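Local coordinates for endonuclease V (Bacillus subtilis, PDB 3GA2), which probably acts in repair of deaminated DNA, nicking it at the second phosphodiester bond 3' to a deoxyinosine with magnesium as cofactor, at residues V45-D53 / D223-Q234; I73-I82 / L98-T108. The protein carries 1 engineered substitution. All coordinates share one frame; numbering follows the deposited sequence.

Interaction 1 (V45-D53 / D223-Q234)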
# COMPACT_ATOMS: atom_id res chain seq x y z
N VAL A 45 -0.17 -1.61 6.03
CA VAL A 45 0.73 -2.64 5.54
C VAL A 45 2.06 -2.04 5.08
O VAL A 45 2.09 -1.02 4.37
CB VAL A 45 0.13 -3.39 4.33
CG1 VAL A 45 0.95 -4.64 4.03
CG2 VAL A 45 -1.32 -3.75 4.60
N ASP A 46 3.15 -2.65 5.49
CA ASP A 46 4.46 -2.19 5.06
C ASP A 46 5.37 -3.40 4.95
O ASP A 46 5.06 -4.48 5.47
CB ASP A 46 5.02 -1.15 6.02
CG ASP A 46 5.94 -0.16 5.33
OD1 ASP A 46 6.06 1.00 5.80
OD2 ASP A 46 6.54 -0.54 4.30
N LEU A 47 6.49 -3.22 4.26
CA LEU A 47 7.46 -4.28 4.03
C LEU A 47 8.87 -3.71 4.14
O LEU A 47 9.11 -2.57 3.73
CB LEU A 47 7.26 -4.84 2.62
CG LEU A 47 7.59 -6.29 2.25
CD1 LEU A 47 8.68 -6.84 3.15
CD2 LEU A 47 6.33 -7.11 2.37
N ALA A 48 9.79 -4.49 4.69
CA ALA A 48 11.18 -4.07 4.84
C ALA A 48 12.10 -5.18 4.36
O ALA A 48 11.82 -6.36 4.56
CB ALA A 48 11.48 -3.73 6.29
N TYR A 49 13.21 -4.80 3.73
CA TYR A 49 14.17 -5.77 3.20
C TYR A 49 15.58 -5.50 3.68
O TYR A 49 15.90 -4.39 4.09
CB TYR A 49 14.15 -5.75 1.67
CG TYR A 49 12.77 -5.80 1.07
CD1 TYR A 49 11.96 -4.67 1.04
CD2 TYR A 49 12.25 -6.99 0.56
CE1 TYR A 49 10.68 -4.71 0.51
CE2 TYR A 49 10.97 -7.05 0.03
CZ TYR A 49 10.19 -5.91 0.01
OH TYR A 49 8.91 -5.96 -0.51
N TRP A 50 16.43 -6.52 3.60
CA TRP A 50 17.82 -6.40 4.02
C TRP A 50 18.64 -7.58 3.49
O TRP A 50 18.10 -8.67 3.27
CB TRP A 50 17.91 -6.38 5.55
CG TRP A 50 17.66 -7.71 6.17
CD1 TRP A 50 18.60 -8.62 6.57
CD2 TRP A 50 16.39 -8.31 6.44
NE1 TRP A 50 17.99 -9.75 7.06
CE2 TRP A 50 16.63 -9.58 6.99
CE3 TRP A 50 15.06 -7.89 6.26
CZ2 TRP A 50 15.60 -10.44 7.37
CZ3 TRP A 50 14.03 -8.75 6.63
CH2 TRP A 50 14.31 -10.01 7.19
N GLU A 51 19.93 -7.35 3.29
CA GLU A 51 20.84 -8.38 2.80
C GLU A 51 21.13 -9.38 3.92
O GLU A 51 21.30 -9.00 5.07
CB GLU A 51 22.15 -7.74 2.33
CG GLU A 51 22.83 -6.87 3.39
CD GLU A 51 24.17 -6.32 2.92
OE1 GLU A 51 25.10 -7.12 2.67
OE2 GLU A 51 24.30 -5.08 2.81
N GLN A 52 21.17 -10.67 3.57
CA GLN A 52 21.44 -11.70 4.58
C GLN A 52 22.04 -12.98 4.00
O GLN A 52 21.38 -13.71 3.26
CB GLN A 52 20.14 -12.03 5.33
CG GLN A 52 20.34 -12.92 6.54
CD GLN A 52 21.25 -12.28 7.58
OE1 GLN A 52 20.97 -11.20 8.08
NE2 GLN A 52 22.35 -12.96 7.89
N ASP A 53 23.30 -13.23 4.34
CA ASP A 53 24.01 -14.42 3.89
C ASP A 53 24.05 -14.55 2.37
O ASP A 53 24.26 -15.63 1.84
CB ASP A 53 23.36 -15.67 4.50
CG ASP A 53 24.24 -16.90 4.38
OD1 ASP A 53 25.33 -16.90 4.98
OD2 ASP A 53 23.83 -17.86 3.70
N ASP A 223 5.31 0.70 9.35
CA ASP A 223 6.66 1.03 8.92
C ASP A 223 7.64 0.86 10.09
O ASP A 223 8.67 0.21 9.96
CB ASP A 223 6.70 2.46 8.38
CG ASP A 223 8.03 2.82 7.75
OD1 ASP A 223 8.67 1.93 7.16
OD2 ASP A 223 8.42 4.00 7.83
N LEU A 224 7.30 1.45 11.24
CA LEU A 224 8.15 1.35 12.41
C LEU A 224 8.30 -0.10 12.87
O LEU A 224 9.34 -0.50 13.37
CB LEU A 224 7.58 2.19 13.56
CG LEU A 224 7.57 3.71 13.39
CD1 LEU A 224 6.79 4.34 14.53
CD2 LEU A 224 8.99 4.24 13.36
N GLU A 225 7.24 -0.89 12.70
CA GLU A 225 7.28 -2.28 13.12
C GLU A 225 8.17 -3.13 12.21
O GLU A 225 8.91 -4.00 12.68
CB GLU A 225 5.86 -2.85 13.16
CG GLU A 225 5.77 -4.24 13.74
CD GLU A 225 5.91 -4.26 15.25
OE1 GLU A 225 6.36 -5.30 15.78
OE2 GLU A 225 5.57 -3.25 15.91
N THR A 226 8.10 -2.88 10.90
CA THR A 226 8.91 -3.62 9.94
C THR A 226 10.39 -3.33 10.18
O THR A 226 11.25 -4.20 9.99
CB THR A 226 8.57 -3.24 8.49
OG1 THR A 226 8.78 -1.84 8.30
CG2 THR A 226 7.12 -3.57 8.17
N HIS A 227 10.69 -2.11 10.60
CA HIS A 227 12.08 -1.72 10.85
C HIS A 227 12.64 -2.37 12.11
O HIS A 227 13.78 -2.83 12.11
CB HIS A 227 12.18 -0.20 10.95
CG HIS A 227 11.96 0.50 9.65
ND1 HIS A 227 11.75 1.86 9.56
CD2 HIS A 227 11.90 0.03 8.38
CE1 HIS A 227 11.58 2.20 8.29
NE2 HIS A 227 11.67 1.10 7.56
N VAL A 228 11.84 -2.41 13.17
CA VAL A 228 12.28 -3.01 14.42
C VAL A 228 12.44 -4.52 14.27
O VAL A 228 13.37 -5.11 14.82
CB VAL A 228 11.29 -2.70 15.58
CG1 VAL A 228 9.93 -3.30 15.28
CG2 VAL A 228 11.84 -3.24 16.89
N LEU A 229 11.54 -5.16 13.51
CA LEU A 229 11.64 -6.60 13.30
C LEU A 229 12.85 -6.92 12.43
O LEU A 229 13.55 -7.90 12.67
CB LEU A 229 10.38 -7.14 12.63
CG LEU A 229 9.19 -7.47 13.54
CD1 LEU A 229 7.99 -7.77 12.67
CD2 LEU A 229 9.52 -8.65 14.44
N ARG A 230 13.09 -6.09 11.41
CA ARG A 230 14.23 -6.31 10.54
C ARG A 230 15.52 -6.21 11.35
O ARG A 230 16.41 -7.05 11.22
CB ARG A 230 14.26 -5.28 9.40
CG ARG A 230 15.52 -5.36 8.55
CD ARG A 230 15.48 -4.39 7.38
NE ARG A 230 15.36 -2.99 7.80
CZ ARG A 230 15.26 -1.97 6.96
NH1 ARG A 230 15.27 -2.18 5.66
NH2 ARG A 230 15.14 -0.73 7.43
N THR A 231 15.61 -5.18 12.19
CA THR A 231 16.79 -4.97 13.02
C THR A 231 16.98 -6.16 13.95
O THR A 231 18.10 -6.56 14.24
CB THR A 231 16.66 -3.69 13.88
OG1 THR A 231 16.38 -2.56 13.03
CG2 THR A 231 17.96 -3.42 14.64
N PHE A 232 15.87 -6.72 14.42
CA PHE A 232 15.93 -7.87 15.31
C PHE A 232 16.54 -9.07 14.60
O PHE A 232 17.48 -9.68 15.09
CB PHE A 232 14.54 -8.21 15.84
CG PHE A 232 14.49 -9.46 16.67
CD1 PHE A 232 14.16 -10.68 16.09
CD2 PHE A 232 14.77 -9.41 18.03
CE1 PHE A 232 14.10 -11.84 16.86
CE2 PHE A 232 14.72 -10.57 18.81
CZ PHE A 232 14.39 -11.78 18.23
N TYR A 233 16.00 -9.39 13.43
CA TYR A 233 16.51 -10.53 12.67
C TYR A 233 17.97 -10.34 12.27
O TYR A 233 18.76 -11.28 12.32
CB TYR A 233 15.67 -10.74 11.41
CG TYR A 233 14.23 -11.13 11.68
CD1 TYR A 233 13.92 -12.26 12.44
CD2 TYR A 233 13.18 -10.40 11.12
CE1 TYR A 233 12.60 -12.65 12.64
CE2 TYR A 233 11.86 -10.78 11.31
CZ TYR A 233 11.57 -11.90 12.07
OH TYR A 233 10.26 -12.30 12.23
N GLN A 234 18.33 -9.12 11.88
CA GLN A 234 19.70 -8.84 11.48
C GLN A 234 20.70 -9.10 12.60
O GLN A 234 21.69 -9.81 12.41
CB GLN A 234 19.83 -7.39 11.00
CG GLN A 234 19.16 -7.10 9.67
CD GLN A 234 19.29 -5.65 9.24
OE1 GLN A 234 18.84 -4.74 9.94
NE2 GLN A 234 19.92 -5.42 8.09
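Arg230 reaches from the helix to the strand backbone at Tyr49. Its CG is anti to the backbone N (chi1 174°), and the chain then bends at chi3, which carries the guanidinium back to the strand. Arg230 NH1 donates to Tyr49 O at 2.8 Å with an N-H...O angle of 154°. The carbonyl oxygen lies close to the guanidinium plane, at its edge. Ala48 CB sits over one face of the same group, towards its rim.

The aliphatic part of Arg230 also packs on Trp50: Arg230 CG approaches Trp50 CE3 of the indole at 3.4 Å, obliquely. Ring and guanidinium planes are nearly perpendicular. Gln234 takes one face of the indole. Gln234 CG makes a CH-pi contact, 3.9 Å from the centroid of the five-membered ring of Trp50. Its amide continues past the ring, and NE2 lies by Trp50 CB. Tyr233 adds CB near CZ2 of the indole.

The strand belongs to the central mixed sheet of an RNase H-like fold, and helix 217-235 packs on one face of that sheet. Strand and helix segments run in roughly the same direction, 29° apart. Ala48 CB meets Thr226 CB at 3.7 Å, where strand and helix come close. Thr226 CG2 lies against Asp46 O, while Thr226 OG1 turns back to the helix and bonds Asp223 O at 2.6 Å.

Asp46 is a predicted magnesium ligand. Its OD2 accepts from Leu47 N on the anti side. Asp46 OD1 lies 3.1 Å from Asp223 OD1, two acceptors side by side. Asp223 OD2 forms a salt bridge with Lys145.

Interaction 2 (I73-I82 / L98-T108)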
# COMPACT_ATOMS: atom_id res chain seq x y z
N ILE A 73 -5.24 -2.82 17.72
CA ILE A 73 -5.98 -3.97 18.22
C ILE A 73 -5.35 -5.28 17.81
O ILE A 73 -5.63 -6.32 18.41
CB ILE A 73 -7.45 -3.95 17.76
CG1 ILE A 73 -7.52 -3.94 16.23
CG2 ILE A 73 -8.14 -2.74 18.35
CD1 ILE A 73 -8.93 -3.87 15.69
N GLU A 74 -4.50 -5.25 16.80
CA GLU A 74 -3.84 -6.47 16.34
C GLU A 74 -2.59 -6.18 15.52
O GLU A 74 -2.52 -5.20 14.77
CB GLU A 74 -4.83 -7.32 15.53
CG GLU A 74 -4.21 -8.58 14.92
CD GLU A 74 -5.23 -9.51 14.28
OE1 GLU A 74 -6.12 -9.03 13.54
OE2 GLU A 74 -5.14 -10.73 14.50
N LYS A 75 -1.59 -7.05 15.67
CA LYS A 75 -0.35 -6.92 14.92
C LYS A 75 0.11 -8.30 14.48
O LYS A 75 0.11 -9.25 15.27
CB LYS A 75 0.74 -6.25 15.77
CG LYS A 75 0.42 -4.82 16.16
CD LYS A 75 1.66 -4.05 16.59
CE LYS A 75 2.28 -4.62 17.85
NZ LYS A 75 3.48 -3.83 18.26
N VAL A 76 0.46 -8.43 13.21
CA VAL A 76 0.94 -9.69 12.67
C VAL A 76 2.07 -9.40 11.71
O VAL A 76 2.25 -8.26 11.29
CB VAL A 76 -0.16 -10.45 11.88
CG1 VAL A 76 -1.28 -10.87 12.80
CG2 VAL A 76 -0.69 -9.57 10.74
N HIS A 77 2.83 -10.42 11.36
CA HIS A 77 3.91 -10.22 10.43
C HIS A 77 4.25 -11.52 9.72
O HIS A 77 3.90 -12.60 10.19
CB HIS A 77 5.15 -9.66 11.14
CG HIS A 77 5.84 -10.65 12.02
ND1 HIS A 77 6.68 -11.63 11.54
CD2 HIS A 77 5.78 -10.84 13.36
CE1 HIS A 77 7.11 -12.37 12.54
NE2 HIS A 77 6.58 -11.92 13.66
N SER A 78 4.91 -11.38 8.59
CA SER A 78 5.31 -12.51 7.79
C SER A 78 6.79 -12.28 7.49
O SER A 78 7.21 -11.13 7.31
CB SER A 78 4.49 -12.54 6.49
OG SER A 78 4.70 -13.74 5.78
N MSE A 79 7.57 -13.35 7.44
CA MSE A 79 9.00 -13.23 7.17
C MSE A 79 9.48 -14.40 6.33
O MSE A 79 9.04 -15.53 6.53
CB MSE A 79 9.77 -13.14 8.48
CG MSE A 79 11.26 -12.81 8.34
SE MSE A 79 12.40 -14.36 8.06
CE MSE A 79 12.59 -14.90 9.91
N GLY A 80 10.37 -14.12 5.38
CA GLY A 80 10.91 -15.16 4.52
C GLY A 80 11.82 -14.61 3.43
O GLY A 80 11.78 -13.42 3.14
N ARG A 81 12.64 -15.47 2.83
CA ARG A 81 13.55 -15.04 1.78
C ARG A 81 12.75 -14.56 0.57
O ARG A 81 11.91 -15.29 0.04
CB ARG A 81 14.47 -16.19 1.35
CG ARG A 81 15.57 -15.77 0.38
CD ARG A 81 16.48 -16.94 0.04
NE ARG A 81 15.79 -17.98 -0.72
CZ ARG A 81 15.38 -17.83 -1.98
NH1 ARG A 81 15.60 -16.69 -2.62
NH2 ARG A 81 14.76 -18.82 -2.59
N ILE A 82 13.00 -13.32 0.16
CA ILE A 82 12.30 -12.75 -0.98
C ILE A 82 12.88 -13.31 -2.27
O ILE A 82 14.08 -13.53 -2.37
CB ILE A 82 12.44 -11.21 -0.99
CG1 ILE A 82 11.14 -10.58 -1.51
CG2 ILE A 82 13.61 -10.78 -1.86
CD1 ILE A 82 10.01 -10.63 -0.51
N LEU A 98 4.34 -12.55 0.82
CA LEU A 98 4.50 -12.20 2.23
C LEU A 98 3.28 -11.44 2.75
O LEU A 98 2.89 -11.59 3.90
CB LEU A 98 5.76 -11.35 2.44
CG LEU A 98 7.08 -12.13 2.39
CD1 LEU A 98 8.25 -11.17 2.45
CD2 LEU A 98 7.12 -13.11 3.55
N ILE A 99 2.68 -10.62 1.89
CA ILE A 99 1.51 -9.84 2.27
C ILE A 99 0.33 -10.76 2.55
O ILE A 99 -0.37 -10.61 3.56
CB ILE A 99 1.11 -8.85 1.16
CG1 ILE A 99 2.28 -7.89 0.90
CG2 ILE A 99 -0.15 -8.07 1.58
CD1 ILE A 99 2.05 -6.91 -0.25
N ILE A 100 0.12 -11.73 1.67
CA ILE A 100 -0.97 -12.68 1.81
C ILE A 100 -0.77 -13.52 3.06
O ILE A 100 -1.71 -13.76 3.81
CB ILE A 100 -1.05 -13.61 0.59
CG1 ILE A 100 -1.12 -12.78 -0.69
CG2 ILE A 100 -2.26 -14.52 0.71
CD1 ILE A 100 -2.23 -11.75 -0.68
N GLU A 101 0.46 -13.97 3.28
CA GLU A 101 0.78 -14.78 4.45
C GLU A 101 0.42 -14.07 5.74
O GLU A 101 -0.19 -14.66 6.64
CB GLU A 101 2.27 -15.12 4.47
CG GLU A 101 2.59 -16.55 4.08
CD GLU A 101 1.78 -17.54 4.89
OE1 GLU A 101 1.80 -17.46 6.14
OE2 GLU A 101 1.12 -18.41 4.27
N ALA A 102 0.80 -12.80 5.83
CA ALA A 102 0.52 -11.99 7.00
C ALA A 102 -0.98 -11.80 7.17
O ALA A 102 -1.52 -12.00 8.26
CB ALA A 102 1.21 -10.62 6.87
N ALA A 103 -1.66 -11.44 6.09
CA ALA A 103 -3.10 -11.23 6.12
C ALA A 103 -3.83 -12.48 6.61
O ALA A 103 -4.85 -12.38 7.31
CB ALA A 103 -3.60 -10.84 4.73
N LYS A 104 -3.31 -13.65 6.26
CA LYS A 104 -3.91 -14.91 6.67
C LYS A 104 -3.80 -15.15 8.17
O LYS A 104 -4.55 -15.94 8.75
CB LYS A 104 -3.27 -16.07 5.89
CG LYS A 104 -3.55 -15.97 4.39
CD LYS A 104 -2.62 -16.81 3.54
CE LYS A 104 -3.04 -18.26 3.51
NZ LYS A 104 -2.13 -19.02 2.60
N LYS A 105 -2.88 -14.44 8.81
CA LYS A 105 -2.70 -14.58 10.25
C LYS A 105 -3.66 -13.69 11.04
O LYS A 105 -3.84 -13.88 12.24
CB LYS A 105 -1.26 -14.25 10.62
CG LYS A 105 -0.22 -15.16 9.98
CD LYS A 105 1.18 -14.75 10.39
CE LYS A 105 2.23 -15.73 9.89
NZ LYS A 105 3.56 -15.41 10.48
N LEU A 106 -4.28 -12.73 10.36
CA LEU A 106 -5.22 -11.81 11.00
C LEU A 106 -6.46 -12.45 11.62
O LEU A 106 -7.17 -13.21 10.96
CB LEU A 106 -5.67 -10.75 10.00
CG LEU A 106 -4.63 -9.75 9.49
CD1 LEU A 106 -5.25 -8.85 8.43
CD2 LEU A 106 -4.11 -8.91 10.66
N GLU A 107 -6.73 -12.13 12.88
CA GLU A 107 -7.92 -12.64 13.54
C GLU A 107 -9.05 -11.65 13.25
O GLU A 107 -10.22 -12.02 13.20
CB GLU A 107 -7.71 -12.77 15.06
CG GLU A 107 -6.72 -13.86 15.47
CD GLU A 107 -6.77 -14.16 16.96
OE1 GLU A 107 -6.80 -13.21 17.76
OE2 GLU A 107 -6.79 -15.35 17.33
N THR A 108 -8.68 -10.39 13.06
CA THR A 108 -9.67 -9.36 12.76
C THR A 108 -9.92 -9.32 11.25
O THR A 108 -9.26 -10.02 10.49
CB THR A 108 -9.21 -7.97 13.21
OG1 THR A 108 -8.04 -7.58 12.47
CG2 THR A 108 -8.89 -7.97 14.70
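Glu74 anchors the loop that follows helix 96-105. Its extended side chain, with CG anti to the backbone N (chi1 176°), brings the carboxylate to two successive backbone amides. Glu74 OE2 accepts from Glu107 N at 2.7 Å through its syn lone pair, in a nearly straight bond of 167°. Glu74 OE1 takes two donors: Thr108 N at 2.9 Å on the syn side, and Thr108 OG1 at 2.6 Å, nearly along the C-O axis. An alanine in place of Glu74 would remove the carboxylate and is likely to leave both amides and the Thr108 hydroxyl without this acceptor, freeing the loop to shift.

Next to this site, Val76 CG2 presses on Leu106 CD2 at 3.5 Å, a tight contact. Val76 CG1 rests near Lys105 CB. The extended Lys105 chain runs obliquely over the strand until its NZ bonds His77 O at 2.8 Å.

Strand 72-81 is an outermost strand of the mixed sheet, and the helix crosses it at 144° on one face. Small residues allow the close approach: Ser78 CB lies 3.8 Å from Ala102 CB. Ser78 OG points to Glu101 CB and Leu98 CD2. At the far end Leu98 CD1 meets Ile82 CD1.

Further out, Ile73 and Glu74 form a classic beta bulge opposite Val64. On the other side of the helix, Ile99, Ile100 and Ala103 pack on helix 128-136.

Overall arrangement
Both interactions are built on one mixed sheet, with centres about 14 Å apart. Strand 55-66 lies between their strands. Helix 217-235 of interaction 1 and helix 96-105 of interaction 2 pack on opposite faces of the sheet. The contacts meet directly on the face of helix 217-235. There Glu225 OE2 and Lys75 NZ form a salt bridge at 3.2 Å. Leu229 CD1 packs on His77 CG at 3.7 Å, and Tyr233 CE1 on Met79 CE at 3.5 Å. Interaction 1 holds the predicted magnesium ligand Asp46, whose side chain lies next to that of Asp116, the other predicted ligand. Interaction 2 is more remote: the His77 side chain is about 10 Å from that of Asp46.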